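Local coordinates for protein putative glycosidase ph117-related (Bacteroides thetaiotaomicron, PDB 5A7V) that probably cleaves or phosphorolyses mannosides as a GH130-type enzyme, and holds mannose sugars in its pocket, at residues 57-62 with 68-73. Sequence-based numbering, arbitrary orientation.
Sequences NTKFYC and YVAWES
A small two-stranded antiparallel beta hairpin, formed by strands 60-62 and 67-69 at the periphery of the fold, brings Phe60 against Val69 and Tyr61 against Tyr68. Phe60 and Val69 are the hydrogen-bonded pair: Phe60 N donates to Val69 O at 2.9 Å, and Val69 N returns a straighter bond to Phe60 O at 2.8 Å (166° at the hydrogen). Their side chains run side by side, with Val69 CG2 meeting the edge of the Phe60 ring at CD2. Phe60 is buried on this apolar face, which packs on Arg108 of strand 107-114; Pro126 and Tyr129 also touch Phe60.

The other face carries the exposed tyrosines, whose rings offer each other apolar surface. With CG anti to the backbone N (chi1 -171°), Tyr61 extends across Tyr68, lays CB over its face, 4.0 Å from the ring centroid, and turns an edge toward it in a T-shaped stack with planes at 75°.

Trp71 rests its CD1 3.5 Å from Phe60 CB, and the edge of the Phe60 ring points at the face of its five-membered ring, a T-shaped pair. Tryptophan can be buried here because Lys124 O accepts its indole N-H. Thr58 supplies a hydroxyl to the carboxylate: OG1 donates to the anti lone pair of Glu72 OE2, 2.7 Å away, while Glu72 OE1 forms a salt bridge with Arg122 and a hydrogen bond with Tyr92. A water bridges the backbones, donating to Thr58 O (2.8 Å) and accepting from Glu72 N (2.9 Å).

The buried carboxylate is thus gripped through both oxygens, which should favour its charged form and ties the hairpin's base to the neighbouring four-stranded sheet.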
ATOM      1  N   ASN A  57     -11.353 -23.689   0.259  1.00 17.60           N
ATOM      2  CA  ASN A  57     -11.813 -24.568   1.346  1.00 20.63           C
ATOM      3  C   ASN A  57     -11.571 -24.092   2.766  1.00 20.14           C
ATOM      4  O   ASN A  57     -12.043 -24.736   3.688  1.00 21.49           O
ATOM      5  CB  ASN A  57     -11.143 -25.957   1.188  1.00 24.09           C
ATOM      6  CG  ASN A  57      -9.699 -25.976   1.763  1.00 29.84           C
ATOM      7  OD1 ASN A  57      -9.498 -26.117   3.001  1.00 41.48           O
ATOM      8  ND2 ASN A  57      -8.707 -25.810   0.909  1.00 33.76           N
ATOM      9  N   THR A  58     -10.805 -23.012   2.916  1.00 20.32           N
ATOM     10  CA  THR A  58     -10.476 -22.557   4.255  1.00 16.26           C
ATOM     11  C   THR A  58     -11.628 -21.712   4.803  1.00 16.34           C
ATOM     12  O   THR A  58     -12.018 -20.684   4.237  1.00 21.57           O
ATOM     13  CB  THR A  58      -9.183 -21.735   4.268  1.00 18.05           C
ATOM     14  OG1 THR A  58      -9.170 -20.896   3.124  1.00 17.30           O
ATOM     15  CG2 THR A  58      -7.955 -22.635   4.184  1.00 20.12           C
ATOM     16  N   LYS A  59     -12.176 -22.122   5.918  1.00 17.95           N
ATOM     17  CA  LYS A  59     -13.326 -21.444   6.492  1.00 16.60           C
ATOM     18  C   LYS A  59     -12.915 -20.771   7.813  1.00 16.59           C
ATOM     19  O   LYS A  59     -11.961 -21.185   8.470  1.00 21.98           O
ATOM     20  CB  LYS A  59     -14.447 -22.473   6.747  1.00 19.49           C
ATOM     21  CG  LYS A  59     -14.843 -23.353   5.570  1.00 26.94           C
ATOM     22  CD  LYS A  59     -15.449 -22.526   4.468  1.00 32.40           C
ATOM     23  CE  LYS A  59     -15.858 -23.385   3.278  1.00 39.60           C
ATOM     24  NZ  LYS A  59     -17.058 -24.217   3.600  1.00 42.46           N
ATOM     25  N   PHE A  60     -13.686 -19.762   8.163  1.00 15.01           N
ATOM     26  CA  PHE A  60     -13.531 -18.941   9.362  1.00 17.06           C
ATOM     27  C   PHE A  60     -14.890 -18.775   9.978  1.00 15.70           C
ATOM     28  O   PHE A  60     -15.821 -18.405   9.267  1.00 15.81           O
ATOM     29  CB  PHE A  60     -13.022 -17.544   8.854  1.00 20.54           C
ATOM     30  CG  PHE A  60     -13.052 -16.446   9.848  1.00 17.78           C
ATOM     31  CD1 PHE A  60     -12.387 -16.575  11.059  1.00 18.07           C
ATOM     32  CD2 PHE A  60     -13.702 -15.223   9.570  1.00 17.55           C
ATOM     33  CE1 PHE A  60     -12.332 -15.527  11.950  1.00 19.28           C
ATOM     34  CE2 PHE A  60     -13.654 -14.201  10.500  1.00 16.67           C
ATOM     35  CZ  PHE A  60     -12.986 -14.372  11.699  1.00 18.62           C
ATOM     36  N   TYR A  61     -15.015 -18.948  11.309  1.00 14.25           N
ATOM     37  CA  TYR A  61     -16.268 -18.580  11.983  1.00 13.35           C
ATOM     38  C   TYR A  61     -16.277 -17.073  12.181  1.00 13.35           C
ATOM     39  O   TYR A  61     -15.531 -16.536  13.018  1.00 13.58           O
ATOM     40  CB  TYR A  61     -16.414 -19.313  13.326  1.00 13.51           C
ATOM     41  CG  TYR A  61     -17.767 -19.133  13.959  1.00 12.79           C
ATOM     42  CD1 TYR A  61     -18.016 -18.088  14.828  1.00 12.10           C
ATOM     43  CD2 TYR A  61     -18.792 -20.022  13.693  1.00 15.04           C
ATOM     44  CE1 TYR A  61     -19.241 -17.930  15.440  1.00 13.04           C
ATOM     45  CE2 TYR A  61     -20.032 -19.907  14.292  1.00 13.85           C
ATOM     46  CZ  TYR A  61     -20.251 -18.860  15.182  1.00 13.61           C
ATOM     47  OH  TYR A  61     -21.495 -18.770  15.762  1.00 17.14           O
ATOM     48  N   CYS A  62     -17.084 -16.375  11.409  1.00 12.38           N
ATOM     49  CA  CYS A  62     -17.100 -14.929  11.416  1.00 12.32           C
ATOM     50  C   CYS A  62     -17.901 -14.507  12.653  1.00 12.91           C
ATOM     51  O   CYS A  62     -19.080 -14.855  12.813  1.00 14.53           O
ATOM     52  CB  CYS A  62     -17.759 -14.377  10.139  1.00 13.20           C
ATOM     53  SG  CYS A  62     -18.065 -12.599  10.239  1.00 14.02           S
ATOM     54  N   TYR A  68     -19.724 -19.946   9.468  1.00 18.85           N
ATOM     55  CA  TYR A  68     -18.500 -20.162   8.752  1.00 18.55           C
ATOM     56  C   TYR A  68     -18.582 -19.524   7.372  1.00 16.91           C
ATOM     57  O   TYR A  68     -19.567 -19.720   6.637  1.00 23.81           O
ATOM     58  CB  TYR A  68     -18.197 -21.676   8.642  1.00 20.99           C
ATOM     59  CG  TYR A  68     -17.619 -22.200   9.919  1.00 18.44           C
ATOM     60  CD1 TYR A  68     -16.259 -22.092  10.178  1.00 20.07           C
ATOM     61  CD2 TYR A  68     -18.412 -22.728  10.865  1.00 18.39           C
ATOM     62  CE1 TYR A  68     -15.716 -22.532  11.358  1.00 21.11           C
ATOM     63  CE2 TYR A  68     -17.895 -23.178  12.092  1.00 18.60           C
ATOM     64  CZ  TYR A  68     -16.540 -23.054  12.302  1.00 19.46           C
ATOM     65  OH  TYR A  68     -16.051 -23.429  13.544  1.00 21.61           O
ATOM     66  N   VAL A  69     -17.535 -18.780   7.044  1.00 15.26           N
ATOM     67  CA  VAL A  69     -17.396 -18.145   5.740  1.00 16.21           C
ATOM     68  C   VAL A  69     -16.080 -18.557   5.107  1.00 14.30           C
ATOM     69  O   VAL A  69     -15.071 -18.718   5.802  1.00 14.89           O
ATOM     70  CB  VAL A  69     -17.483 -16.605   5.826  1.00 20.29           C
ATOM     71  CG1 VAL A  69     -18.777 -16.173   6.444  1.00 21.66           C
ATOM     72  CG2 VAL A  69     -16.353 -15.983   6.579  1.00 21.91           C
ATOM     73  N   ALA A  70     -16.089 -18.712   3.767  1.00 14.72           N
ATOM     74  CA  ALA A  70     -14.873 -18.990   3.017  1.00 13.36           C
ATOM     75  C   ALA A  70     -14.162 -17.640   2.758  1.00 12.99           C
ATOM     76  O   ALA A  70     -14.306 -16.979   1.707  1.00 14.29           O
ATOM     77  CB  ALA A  70     -15.186 -19.764   1.741  1.00 14.12           C
ATOM     78  N   TRP A  71     -13.434 -17.218   3.795  1.00 12.73           N
ATOM     79  CA  TRP A  71     -12.942 -15.850   3.917  1.00 11.22           C
ATOM     80  C   TRP A  71     -11.900 -15.410   2.904  1.00 11.24           C
ATOM     81  O   TRP A  71     -11.666 -14.203   2.759  1.00 12.37           O
ATOM     82  CB  TRP A  71     -12.384 -15.668   5.349  1.00 12.00           C
ATOM     83  CG  TRP A  71     -11.148 -16.479   5.627  1.00 11.78           C
ATOM     84  CD1 TRP A  71     -11.086 -17.790   5.980  1.00 13.88           C
ATOM     85  CD2 TRP A  71      -9.791 -16.032   5.529  1.00 11.60           C
ATOM     86  NE1 TRP A  71      -9.785 -18.189   6.131  1.00 13.29           N
ATOM     87  CE2 TRP A  71      -8.960 -17.121   5.875  1.00 11.98           C
ATOM     88  CE3 TRP A  71      -9.201 -14.800   5.229  1.00 11.92           C
ATOM     89  CZ2 TRP A  71      -7.570 -17.026   5.909  1.00 12.00           C
ATOM     90  CZ3 TRP A  71      -7.834 -14.706   5.258  1.00 12.40           C
ATOM     91  CH2 TRP A  71      -7.017 -15.801   5.614  1.00 11.75           C
ATOM     92  N   GLU A  72     -11.256 -16.356   2.230  1.00 12.52           N
ATOM     93  CA  GLU A  72     -10.236 -16.017   1.215  1.00 11.97           C
ATOM     94  C   GLU A  72     -10.480 -16.716  -0.121  1.00 11.29           C
ATOM     95  O   GLU A  72      -9.538 -16.990  -0.880  1.00 12.37           O
ATOM     96  CB  GLU A  72      -8.828 -16.293   1.767  1.00 12.15           C
ATOM     97  CG  GLU A  72      -8.627 -17.729   2.201  1.00 12.39           C
ATOM     98  CD  GLU A  72      -7.227 -18.069   2.686  1.00 12.37           C
ATOM     99  OE1 GLU A  72      -6.337 -17.204   2.582  1.00 13.94           O
ATOM    100  OE2 GLU A  72      -7.023 -19.218   3.206  1.00 14.95           O
ATOM    101  N   SER A  73     -11.760 -16.959  -0.387  1.00 12.62           N
ATOM    102  CA  SER A  73     -12.127 -17.752  -1.523  1.00 12.76           C
ATOM    103  C   SER A  73     -12.264 -16.946  -2.812  1.00 12.86           C
ATOM    104  O   SER A  73     -12.226 -17.545  -3.906  1.00 14.18           O
ATOM    105  CB  SER A  73     -13.438 -18.489  -1.271  1.00 13.88           C
ATOM    106  OG  SER A  73     -14.529 -17.597  -1.085  1.00 16.15           O
TER
HETATM  107  O   HOH W   1     -11.740 -19.212   1.930  1.00 14.31           O